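Probable AP endonuclease (African swine fever virus, PDB 6KI3) probably cleaves DNA on the 5' side of abasic sites in zinc-dependent repair and trims mismatched 3' ends as an exonuclease. Local coordinates at residues 46-51 with 221-226; 159-164 with 205-210; 182-187 with 274-279; 196-201 with 262-267. One frame throughout, in Å; residues are numbered along the deposited sequence.

Overall arrangement
Interactions 1 and 3 form the core: both reach across the mouth of one TIM barrel. Strand 220-227 of interaction 1 runs between the two strands of interaction 3, both contacts meet at one zinc ion, and Asn225 touches Thr185 and Glu276. Their chemistry is polar, carried by an amide, an imidazole, carboxylates, zinc and the DNA phosphate. Interactions 2 and 4 lie about 18 and 17 Å from the chain's centre, in the outer layer of helices, and both use helix 198-209. Interaction 2 is apolar packing around one methionine, whereas interaction 4 joins a small apolar contact to a tyrosine-glutamate hydrogen bond. Phe222 connects the layers, packing from strand 220-227 against Phe262, Tyr265 and Ile266.

Interaction 1: residues 46-51 with 221-226; sequences SAQVFI and MFHLND. With ZN (zinc ion), chain J; nucleotides of chain C.
The imidazole of His223 and the side-chain amide of Gln48 meet almost at right angles, their planes 78° apart. Gln48 OE1 approaches the NE2 corner obliquely, tilted out of the ring plane, while a zinc ion sits at the other nitrogen, 2.3 Å from His223 ND1. A third flat group, the ring of Phe50, has C3' of the abasic nucleotide 3DR1 of chain C in plane at its edge; the shortest approach there is from Phe50 CE2 to C2' of 3DR1, 3.5 Å.

The link between the two strands is one hydrogen bond, 3.0 Å from His223 NE2 to Gln48 OE1. It lands on a lone pair in the carbonyl plane, but it is bent, with 131° at the hydrogen. Gln48 spans the gap because its chain runs out extended, CG opposite the backbone N (chi1 -179°), while the two CA atoms stay 10.0 Å apart. The methyl CE of Met221 also comes to 4.4 Å from Gln48 OE1. The other end of the amide is held too, since Gln48 NE2 gives a hydrogen bond to Glu276.

Glu147, Asp184 and Glu276 bind the same zinc ion as His223. Gln48 is therefore a second-shell residue: it grips one zinc ligand by its oxygen and another by its nitrogen, an arrangement consistent with fixing the rotation of the imidazole and keeping ND1 turned to the metal.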
# COMPACT_ATOMS: atom_id res chain seq x y z
N SER A 46 0.64 -11.71 0.32
CA SER A 46 1.35 -10.47 0.03
C SER A 46 2.05 -9.97 1.29
O SER A 46 1.86 -10.50 2.38
CB SER A 46 0.40 -9.39 -0.52
OG SER A 46 -0.55 -8.99 0.45
N ALA A 47 2.87 -8.94 1.11
CA ALA A 47 3.59 -8.29 2.20
C ALA A 47 4.14 -6.97 1.68
O ALA A 47 4.23 -6.75 0.47
CB ALA A 47 4.73 -9.17 2.73
N GLN A 48 4.44 -6.08 2.60
CA GLN A 48 5.04 -4.79 2.32
C GLN A 48 6.26 -4.51 3.22
O GLN A 48 6.22 -4.74 4.38
CB GLN A 48 4.02 -3.67 2.41
CG GLN A 48 4.57 -2.31 2.10
CD GLN A 48 3.51 -1.22 2.11
OE1 GLN A 48 2.82 -1.03 1.16
NE2 GLN A 48 3.42 -0.52 3.19
N VAL A 49 7.34 -4.02 2.65
CA VAL A 49 8.56 -3.75 3.39
C VAL A 49 9.17 -2.44 2.92
O VAL A 49 8.88 -1.95 1.83
CB VAL A 49 9.60 -4.89 3.24
CG1 VAL A 49 9.12 -6.16 3.94
CG2 VAL A 49 9.88 -5.17 1.77
N PHE A 50 10.04 -1.88 3.77
CA PHE A 50 10.93 -0.80 3.39
C PHE A 50 12.29 -1.39 3.05
O PHE A 50 12.93 -2.01 3.90
CB PHE A 50 11.08 0.23 4.52
CG PHE A 50 9.88 1.09 4.74
CD1 PHE A 50 9.52 2.06 3.82
CD2 PHE A 50 9.12 0.96 5.90
CE1 PHE A 50 8.41 2.86 4.03
CE2 PHE A 50 8.02 1.76 6.12
CZ PHE A 50 7.66 2.71 5.18
N ILE A 51 12.73 -1.21 1.80
CA ILE A 51 14.11 -1.55 1.45
C ILE A 51 15.04 -0.36 1.63
O ILE A 51 16.26 -0.53 1.55
CB ILE A 51 14.22 -2.08 0.01
CG1 ILE A 51 13.89 -0.99 -1.00
CG2 ILE A 51 13.32 -3.29 -0.18
CD1 ILE A 51 13.97 -1.44 -2.44
N MET A 221 -3.66 -1.55 -6.26
CA MET A 221 -3.43 -2.23 -4.99
C MET A 221 -4.10 -1.43 -3.88
O MET A 221 -4.49 -0.28 -4.06
CB MET A 221 -1.94 -2.41 -4.70
CG MET A 221 -1.20 -1.12 -4.39
SD MET A 221 0.49 -1.41 -3.84
CE MET A 221 0.20 -2.13 -2.23
N PHE A 222 -4.22 -2.05 -2.70
CA PHE A 222 -4.99 -1.47 -1.61
C PHE A 222 -4.22 -1.52 -0.30
O PHE A 222 -3.53 -2.50 -0.00
CB PHE A 222 -6.33 -2.18 -1.44
CG PHE A 222 -7.35 -1.81 -2.47
CD1 PHE A 222 -7.42 -2.50 -3.66
CD2 PHE A 222 -8.22 -0.76 -2.25
CE1 PHE A 222 -8.35 -2.16 -4.62
CE2 PHE A 222 -9.15 -0.40 -3.20
CZ PHE A 222 -9.22 -1.11 -4.39
N HIS A 223 -4.37 -0.46 0.49
CA HIS A 223 -3.98 -0.43 1.89
C HIS A 223 -5.26 -0.45 2.71
O HIS A 223 -5.98 0.55 2.77
CB HIS A 223 -3.14 0.81 2.21
CG HIS A 223 -1.76 0.78 1.63
ND1 HIS A 223 -0.96 1.90 1.56
CD2 HIS A 223 -1.04 -0.24 1.11
CE1 HIS A 223 0.20 1.57 1.01
NE2 HIS A 223 0.18 0.28 0.73
N LEU A 224 -5.55 -1.58 3.34
CA LEU A 224 -6.78 -1.76 4.12
C LEU A 224 -6.53 -1.25 5.53
O LEU A 224 -6.09 -1.99 6.41
CB LEU A 224 -7.23 -3.21 4.11
CG LEU A 224 -7.57 -3.82 2.75
CD1 LEU A 224 -8.22 -5.18 2.92
CD2 LEU A 224 -8.48 -2.88 1.96
N ASN A 225 -6.83 0.03 5.75
CA ASN A 225 -6.59 0.68 7.04
C ASN A 225 -7.85 1.38 7.50
O ASN A 225 -8.44 2.17 6.76
CB ASN A 225 -5.44 1.69 6.95
CG ASN A 225 -4.15 1.06 6.48
OD1 ASN A 225 -3.84 -0.09 6.80
ND2 ASN A 225 -3.37 1.83 5.72
N ASP A 226 -8.27 1.09 8.73
CA ASP A 226 -9.24 1.94 9.40
C ASP A 226 -8.53 3.20 9.90
O ASP A 226 -7.30 3.25 9.99
CB ASP A 226 -9.90 1.19 10.56
CG ASP A 226 -11.30 1.70 10.87
OD1 ASP A 226 -11.51 2.93 10.80
OD2 ASP A 226 -12.18 0.87 11.17
ZN ZN J . -0.50 3.57 3.13
O5' 3DR C 1 1.63 4.35 6.15
P 3DR C 1 1.05 5.54 5.23
OP1 3DR C 1 2.13 5.75 4.20
OP2 3DR C 1 -0.23 4.97 4.69
OP3 3DR C 1 0.88 6.70 6.19
C2' 3DR C 1 4.71 1.40 7.28
C5' 3DR C 1 3.00 4.30 6.53
C4' 3DR C 1 3.16 3.23 7.60
O4' 3DR C 1 2.43 2.07 7.20
C1' 3DR C 1 3.27 0.91 7.21
C3' 3DR C 1 4.61 2.83 7.79
O3' 3DR C 1 4.92 2.83 9.18

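Interaction 2: residues 159-164 with 205-210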
# COMPACT_ATOMS: atom_id res chain seq x y z
N SER A 159 -8.45 11.84 -3.87
CA SER A 159 -9.31 10.89 -3.19
C SER A 159 -10.69 10.76 -3.82
O SER A 159 -11.36 9.75 -3.60
CB SER A 159 -9.48 11.26 -1.71
OG SER A 159 -8.24 11.16 -1.03
N THR A 160 -11.13 11.75 -4.59
CA THR A 160 -12.34 11.63 -5.39
C THR A 160 -11.99 11.10 -6.77
O THR A 160 -10.88 11.32 -7.28
CB THR A 160 -13.05 12.98 -5.51
OG1 THR A 160 -12.14 13.96 -6.01
CG2 THR A 160 -13.59 13.42 -4.16
N MET A 161 -12.94 10.39 -7.38
CA MET A 161 -12.67 9.77 -8.67
C MET A 161 -12.44 10.81 -9.76
O MET A 161 -11.77 10.52 -10.76
CB MET A 161 -13.82 8.85 -9.06
CG MET A 161 -13.39 7.67 -9.92
SD MET A 161 -12.04 6.76 -9.15
CE MET A 161 -12.81 6.26 -7.61
N GLU A 162 -12.97 12.03 -9.58
CA GLU A 162 -12.72 13.09 -10.55
C GLU A 162 -11.25 13.47 -10.57
O GLU A 162 -10.63 13.59 -11.63
CB GLU A 162 -13.59 14.30 -10.23
N GLN A 163 -10.65 13.67 -9.38
CA GLN A 163 -9.24 14.00 -9.32
C GLN A 163 -8.36 12.81 -9.70
O GLN A 163 -7.28 13.00 -10.27
CB GLN A 163 -8.87 14.51 -7.93
CG GLN A 163 -9.43 15.89 -7.60
CD GLN A 163 -8.64 16.60 -6.52
OE1 GLN A 163 -7.90 15.97 -5.77
NE2 GLN A 163 -8.79 17.91 -6.45
N ILE A 164 -8.80 11.59 -9.39
CA ILE A 164 -8.03 10.41 -9.77
C ILE A 164 -8.07 10.22 -11.28
O ILE A 164 -7.05 9.93 -11.92
CB ILE A 164 -8.54 9.17 -9.03
CG1 ILE A 164 -8.33 9.32 -7.52
CG2 ILE A 164 -7.85 7.91 -9.54
CD1 ILE A 164 -8.71 8.09 -6.72
N LEU A 205 -16.39 2.78 -5.44
CA LEU A 205 -15.69 1.72 -6.16
C LEU A 205 -16.29 1.49 -7.54
O LEU A 205 -15.58 1.05 -8.45
CB LEU A 205 -15.71 0.43 -5.34
CG LEU A 205 -14.76 0.40 -4.14
CD1 LEU A 205 -14.97 -0.85 -3.31
CD2 LEU A 205 -13.32 0.50 -4.61
N ARG A 206 -17.58 1.77 -7.72
CA ARG A 206 -18.18 1.68 -9.05
C ARG A 206 -17.64 2.76 -9.97
O ARG A 206 -17.35 2.51 -11.14
CB ARG A 206 -19.70 1.76 -8.96
N SER A 207 -17.49 3.99 -9.45
CA SER A 207 -16.87 5.05 -10.23
C SER A 207 -15.42 4.73 -10.55
O SER A 207 -14.88 5.22 -11.56
CB SER A 207 -16.96 6.38 -9.47
OG SER A 207 -16.29 6.30 -8.23
N LEU A 208 -14.77 3.91 -9.72
CA LEU A 208 -13.41 3.48 -10.02
C LEU A 208 -13.38 2.53 -11.21
O LEU A 208 -12.57 2.70 -12.13
CB LEU A 208 -12.79 2.80 -8.79
CG LEU A 208 -11.42 2.17 -9.02
CD1 LEU A 208 -10.39 3.24 -9.39
CD2 LEU A 208 -10.97 1.38 -7.81
N GLU A 209 -14.27 1.53 -11.21
CA GLU A 209 -14.32 0.60 -12.34
C GLU A 209 -14.75 1.30 -13.62
O GLU A 209 -14.36 0.89 -14.71
CB GLU A 209 -15.26 -0.56 -12.02
CG GLU A 209 -14.97 -1.25 -10.70
CD GLU A 209 -14.73 -2.74 -10.87
OE1 GLU A 209 -13.83 -3.12 -11.65
OE2 GLU A 209 -15.44 -3.53 -10.22
N ASN A 210 -15.54 2.37 -13.50
CA ASN A 210 -15.99 3.12 -14.68
C ASN A 210 -14.87 3.89 -15.36
O ASN A 210 -15.13 4.52 -16.39
CB ASN A 210 -17.12 4.07 -14.29
CG ASN A 210 -18.44 3.36 -14.06
OD1 ASN A 210 -18.61 2.20 -14.45
ND2 ASN A 210 -19.38 4.05 -13.43
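Met161 lies folded against the flank of helix 198-209, and nearly everything in this contact is its side chain meeting Ser207 and Leu208. Its CG comes first, 3.3 Å from the backbone oxygen Ser207 O. Further out the sulfur sits over the backbone of the next residue, with Met161 SD 3.7 Å from Leu208 CA and 3.9 Å from the branch methyl Leu208 CD1. The terminal methyl then settles between two residues: Met161 CE is 3.5 Å from Ser207 OG and 3.7 Å from Leu208 CB. Two successive bends, chi2 54° and chi3 60°, curl the chain back so that sulfur and methyl lie along the helix surface. No hydrogen bond crosses between the segments; the grip is van der Waals.

In the next shell, the hydroxyl of Ser207 is occupied by its own helix, bonding to the carbonyl of Trp204 one turn back, so it offers the methionine a wall already tied down. Met161 itself stands in the first turn of its helix, just after the N-cap residue Thr160, whose carbonyl oxygen receives the first-turn bond from Ile164 N. Trp204 ties the helices together once more, touching both Met161 and Ile164 while its indole nitrogen bonds to the carbonyl of Ser159.

The start of helix 161-174 thus packs beside the end of helix 198-209 in the outer layer of the TIM barrel. Leu208 continues inward to Ile183 of strand 179-184 and meets Tyr265 of helix 258-269.

Interaction 3: residues 182-187 with 274-279. With ZN (zinc ion), chain J; ZN (zinc ion), chain I; nucleotides of chain C.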
# COMPACT_ATOMS: atom_id res chain seq x y z
N CYS A 182 -2.37 3.05 -5.74
CA CYS A 182 -2.52 2.46 -4.41
C CYS A 182 -3.59 3.24 -3.66
O CYS A 182 -3.44 4.44 -3.42
CB CYS A 182 -1.20 2.49 -3.65
SG CYS A 182 -1.29 1.73 -2.01
N ILE A 183 -4.67 2.55 -3.30
CA ILE A 183 -5.80 3.17 -2.62
C ILE A 183 -5.67 2.86 -1.13
O ILE A 183 -5.88 1.72 -0.70
CB ILE A 183 -7.14 2.67 -3.18
CG1 ILE A 183 -7.27 3.06 -4.66
CG2 ILE A 183 -8.30 3.24 -2.38
CD1 ILE A 183 -8.50 2.49 -5.32
N ASP A 184 -5.32 3.87 -0.35
CA ASP A 184 -5.26 3.76 1.11
C ASP A 184 -6.59 4.27 1.66
O ASP A 184 -6.88 5.47 1.57
CB ASP A 184 -4.07 4.54 1.67
CG ASP A 184 -3.76 4.17 3.11
OD1 ASP A 184 -4.69 4.07 3.93
OD2 ASP A 184 -2.56 3.96 3.42
N THR A 185 -7.38 3.36 2.22
CA THR A 185 -8.73 3.72 2.66
C THR A 185 -8.70 4.74 3.79
O THR A 185 -9.56 5.63 3.85
CB THR A 185 -9.49 2.46 3.10
OG1 THR A 185 -8.75 1.79 4.14
CG2 THR A 185 -9.68 1.52 1.93
N ALA A 186 -7.73 4.64 4.69
CA ALA A 186 -7.60 5.62 5.77
C ALA A 186 -7.27 7.01 5.24
O ALA A 186 -7.57 8.00 5.92
CB ALA A 186 -6.53 5.18 6.77
N HIS A 187 -6.66 7.11 4.06
CA HIS A 187 -6.26 8.41 3.53
C HIS A 187 -7.41 9.11 2.82
O HIS A 187 -7.64 10.30 3.03
CB HIS A 187 -5.07 8.24 2.59
CG HIS A 187 -3.81 7.81 3.28
ND1 HIS A 187 -2.60 7.74 2.64
CD2 HIS A 187 -3.59 7.41 4.55
CE1 HIS A 187 -1.67 7.33 3.49
NE2 HIS A 187 -2.25 7.12 4.66
N ILE A 274 -2.85 -4.75 1.55
CA ILE A 274 -1.85 -4.67 2.61
C ILE A 274 -2.46 -3.95 3.81
O ILE A 274 -2.98 -2.84 3.67
CB ILE A 274 -0.58 -3.95 2.14
CG1 ILE A 274 -0.02 -4.61 0.88
CG2 ILE A 274 0.46 -3.94 3.25
CD1 ILE A 274 0.54 -6.00 1.10
N LEU A 275 -2.39 -4.59 4.98
CA LEU A 275 -2.76 -3.95 6.23
C LEU A 275 -1.53 -3.31 6.84
O LEU A 275 -0.48 -3.95 6.96
CB LEU A 275 -3.37 -4.96 7.21
CG LEU A 275 -4.78 -5.51 6.96
CD1 LEU A 275 -4.81 -6.51 5.81
CD2 LEU A 275 -5.33 -6.14 8.23
N GLU A 276 -1.64 -2.04 7.23
CA GLU A 276 -0.52 -1.28 7.76
C GLU A 276 -0.78 -0.97 9.23
O GLU A 276 -1.35 0.07 9.57
CB GLU A 276 -0.30 -0.01 6.94
CG GLU A 276 -0.23 -0.25 5.44
CD GLU A 276 -0.01 1.02 4.66
OE1 GLU A 276 1.14 1.30 4.27
OE2 GLU A 276 -1.00 1.76 4.43
N ARG A 277 -0.31 -1.83 10.10
CA ARG A 277 -0.49 -1.64 11.50
C ARG A 277 0.80 -1.42 12.22
O ARG A 277 1.71 -2.14 12.03
CB ARG A 277 -1.12 -2.84 12.15
CG ARG A 277 -2.53 -3.11 11.78
CD ARG A 277 -3.52 -2.04 12.08
NE ARG A 277 -4.58 -2.34 11.18
CZ ARG A 277 -4.67 -1.87 9.97
NH1 ARG A 277 -3.84 -0.98 9.53
NH2 ARG A 277 -5.63 -2.25 9.21
N ASN A 278 0.83 -0.43 13.05
CA ASN A 278 1.95 -0.16 13.85
C ASN A 278 1.50 -0.28 15.29
O ASN A 278 0.54 0.32 15.67
CB ASN A 278 2.34 1.29 13.68
CG ASN A 278 3.19 1.55 12.47
OD1 ASN A 278 3.49 0.67 11.68
ND2 ASN A 278 3.60 2.80 12.32
N LEU A 279 2.17 -1.11 16.07
CA LEU A 279 1.98 -1.20 17.50
C LEU A 279 3.36 -1.21 18.16
O LEU A 279 4.38 -1.43 17.51
CB LEU A 279 1.15 -2.44 17.89
CG LEU A 279 -0.35 -2.30 17.59
CD1 LEU A 279 -1.21 -3.38 18.24
CD2 LEU A 279 -0.86 -0.93 18.03
ZN ZN J . -0.50 3.57 3.13
ZN ZN I . -1.27 6.46 6.37
O5' 3DR C 1 1.63 4.35 6.15
P 3DR C 1 1.05 5.54 5.23
OP1 3DR C 1 2.13 5.75 4.20
OP2 3DR C 1 -0.23 4.97 4.69
OP3 3DR C 1 0.88 6.70 6.19
C2' 3DR C 1 4.71 1.40 7.28
C5' 3DR C 1 3.00 4.30 6.53
C4' 3DR C 1 3.16 3.23 7.60
O4' 3DR C 1 2.43 2.07 7.20
C1' 3DR C 1 3.27 0.91 7.21
C3' 3DR C 1 4.61 2.83 7.79
O3' 3DR C 1 4.92 2.83 9.18
P DC C 2 5.69 4.08 9.84
OP1 DC C 2 5.40 4.06 11.29
OP2 DC C 2 5.39 5.28 9.04
O5' DC C 2 7.24 3.73 9.63
C5' DC C 2 7.82 2.65 10.33
C4' DC C 2 9.20 2.34 9.77
O4' DC C 2 10.09 3.46 10.02
C3' DC C 2 9.89 1.13 10.38
O3' DC C 2 10.69 0.50 9.39
C2' DC C 2 10.73 1.74 11.50
C1' DC C 2 11.14 3.08 10.88
N1 DC C 2 11.34 4.16 11.88
C2 DC C 2 12.36 5.10 11.69
O2 DC C 2 13.08 5.02 10.69
N3 DC C 2 12.52 6.09 12.61
C4 DC C 2 11.71 6.15 13.67
N4 DC C 2 11.91 7.14 14.55
C5 DC C 2 10.67 5.20 13.88
C6 DC C 2 10.52 4.24 12.97
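Asp184 and Glu276 come together at a zinc ion, and this is the tight part of the contact. Asp184 OD2 binds the metal at 2.1 Å and Glu276 OE2 at 2.3 Å, which brings the two carboxylate oxygens to 2.9 Å of each other, with their planes 46° apart. The zinc holds the acids in place of a hydrogen bond, and Asn225 donates to Glu276 OE2 as well. Asp184 CG also lies 3.5 Å above the ring centre of His187, whose NE2 binds a second zinc ion at 2.1 Å.

Phosphate oxygen OP2 of 3DR1 of chain C bridges both metals. This is the trinuclear zinc centre of the endonuclease IV type, built at the C-terminal ends of the barrel strands, and a terminal 5' phosphate on the abasic nucleotide is consistent with a cleaved product.

Matters are looser on the DNA side. Glu276 OE1 stands 3.3 Å from the sugar oxygen O4' of 3DR1, but takes its hydrogen bond from Gln48 instead. In the loop after strand 272-275, ND2 of exposed Asn278 makes a weak 3.4 Å hydrogen bond to O3' of 3DR1 and lies doubtfully close to OP1 of DC2 of chain C.

Interaction 4: residues 196-201 with 262-267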
# COMPACT_ATOMS: atom_id res chain seq x y z
N SER A 196 -17.95 4.54 4.92
CA SER A 196 -18.33 3.77 6.10
C SER A 196 -19.31 2.65 5.75
O SER A 196 -19.13 1.50 6.16
CB SER A 196 -18.92 4.69 7.16
OG SER A 196 -17.94 5.57 7.68
N SER A 197 -20.35 2.97 4.98
CA SER A 197 -21.37 1.99 4.66
C SER A 197 -21.05 1.26 3.36
O SER A 197 -20.20 1.69 2.57
CB SER A 197 -22.74 2.64 4.56
OG SER A 197 -22.92 3.27 3.30
N TYR A 198 -21.75 0.15 3.14
CA TYR A 198 -21.57 -0.63 1.92
C TYR A 198 -21.87 0.22 0.68
O TYR A 198 -21.12 0.17 -0.30
CB TYR A 198 -22.47 -1.87 1.95
CG TYR A 198 -22.28 -2.81 0.78
CD1 TYR A 198 -22.94 -2.60 -0.42
CD2 TYR A 198 -21.45 -3.92 0.89
CE1 TYR A 198 -22.78 -3.46 -1.49
CE2 TYR A 198 -21.28 -4.79 -0.17
CZ TYR A 198 -21.95 -4.56 -1.36
OH TYR A 198 -21.78 -5.42 -2.42
N ASN A 199 -22.95 1.00 0.72
CA ASN A 199 -23.31 1.82 -0.43
C ASN A 199 -22.31 2.96 -0.63
O ASN A 199 -22.01 3.32 -1.77
CB ASN A 199 -24.72 2.37 -0.25
CG ASN A 199 -25.29 2.96 -1.53
OD1 ASN A 199 -25.74 2.23 -2.41
ND2 ASN A 199 -25.26 4.28 -1.64
N ASP A 200 -21.80 3.53 0.46
CA ASP A 200 -20.81 4.60 0.35
C ASP A 200 -19.56 4.12 -0.37
O ASP A 200 -19.01 4.84 -1.22
CB ASP A 200 -20.46 5.15 1.73
CG ASP A 200 -21.63 5.85 2.40
OD1 ASP A 200 -22.54 6.32 1.68
OD2 ASP A 200 -21.63 5.93 3.65
N ALA A 201 -19.09 2.91 -0.05
CA ALA A 201 -17.94 2.35 -0.75
C ALA A 201 -18.32 1.86 -2.14
O ALA A 201 -17.54 2.02 -3.09
CB ALA A 201 -17.34 1.21 0.07
N PHE A 262 -15.03 -3.31 -0.21
CA PHE A 262 -13.65 -3.29 -0.69
C PHE A 262 -13.10 -4.71 -0.82
O PHE A 262 -12.33 -4.99 -1.74
CB PHE A 262 -12.78 -2.46 0.25
CG PHE A 262 -12.85 -0.98 -0.01
CD1 PHE A 262 -12.05 -0.39 -0.97
CD2 PHE A 262 -13.71 -0.17 0.72
CE1 PHE A 262 -12.11 0.98 -1.21
CE2 PHE A 262 -13.77 1.19 0.49
CZ PHE A 262 -12.97 1.76 -0.47
N VAL A 263 -13.47 -5.60 0.10
CA VAL A 263 -12.99 -6.98 0.04
C VAL A 263 -13.54 -7.68 -1.20
O VAL A 263 -12.85 -8.48 -1.83
CB VAL A 263 -13.36 -7.72 1.34
CG1 VAL A 263 -12.99 -9.19 1.23
CG2 VAL A 263 -12.67 -7.08 2.53
N GLU A 264 -14.79 -7.38 -1.57
CA GLU A 264 -15.39 -8.02 -2.74
C GLU A 264 -14.71 -7.55 -4.02
O GLU A 264 -14.51 -8.35 -4.95
CB GLU A 264 -16.89 -7.74 -2.78
CG GLU A 264 -17.69 -8.52 -1.75
CD GLU A 264 -19.18 -8.20 -1.80
OE1 GLU A 264 -19.52 -7.04 -2.11
OE2 GLU A 264 -20.00 -9.10 -1.54
N TYR A 265 -14.37 -6.26 -4.11
CA TYR A 265 -13.66 -5.77 -5.29
C TYR A 265 -12.25 -6.35 -5.35
O TYR A 265 -11.78 -6.72 -6.44
CB TYR A 265 -13.62 -4.24 -5.28
CG TYR A 265 -12.71 -3.64 -6.32
CD1 TYR A 265 -11.36 -3.40 -6.05
CD2 TYR A 265 -13.19 -3.29 -7.58
CE1 TYR A 265 -10.53 -2.85 -7.00
CE2 TYR A 265 -12.36 -2.73 -8.53
CZ TYR A 265 -11.03 -2.52 -8.24
OH TYR A 265 -10.20 -1.96 -9.18
N ILE A 266 -11.56 -6.42 -4.21
CA ILE A 266 -10.23 -7.00 -4.18
C ILE A 266 -10.28 -8.47 -4.58
O ILE A 266 -9.38 -8.98 -5.27
CB ILE A 266 -9.61 -6.82 -2.78
CG1 ILE A 266 -9.29 -5.34 -2.53
CG2 ILE A 266 -8.36 -7.67 -2.61
CD1 ILE A 266 -8.92 -5.04 -1.10
N THR A 267 -11.34 -9.17 -4.18
CA THR A 267 -11.49 -10.58 -4.55
C THR A 267 -11.73 -10.73 -6.05
O THR A 267 -11.01 -11.48 -6.73
CB THR A 267 -12.64 -11.20 -3.76
OG1 THR A 267 -12.25 -11.35 -2.39
CG2 THR A 267 -13.00 -12.56 -4.33
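Ala201 and Phe262 mark the closest backbone approach, their CA atoms 7.1 Å apart where the first turn of helix 198-209 faces helix 258-269. On the inner side the methyl Ala201 CB rests 3.6 Å from the ring atom Phe262 CE2, approaching the ring obliquely, a small buried contact.

Further out, Tyr198 reaches across to Glu264. With chi1 at -175° the phenol swings away from its own backbone N toward the neighbouring helix, and Tyr198 OH donates to Glu264 OE1 at 2.8 Å. The carboxylate oxygen lies at the edge of the phenol ring and accepts on its syn lone pair, with the two planes 81° apart. An extended glutamate chain brings it there, so two partly exposed residues share one polar bridge over the apolar pair.

The turn carrying Tyr198 and Ala201 is held at its start: the hydroxyl Ser197 OG accepts from Asp200 N at 3.1 Å, and a weak bond returns from Ser197 N to Asp200 OD2. That is a capping box at the head of a helix, in the outer ring of a TIM barrel, where neighbouring helices pack side by side and Phe262 meets Leu205 of helix 198-209 and Phe222 of strand 220-227.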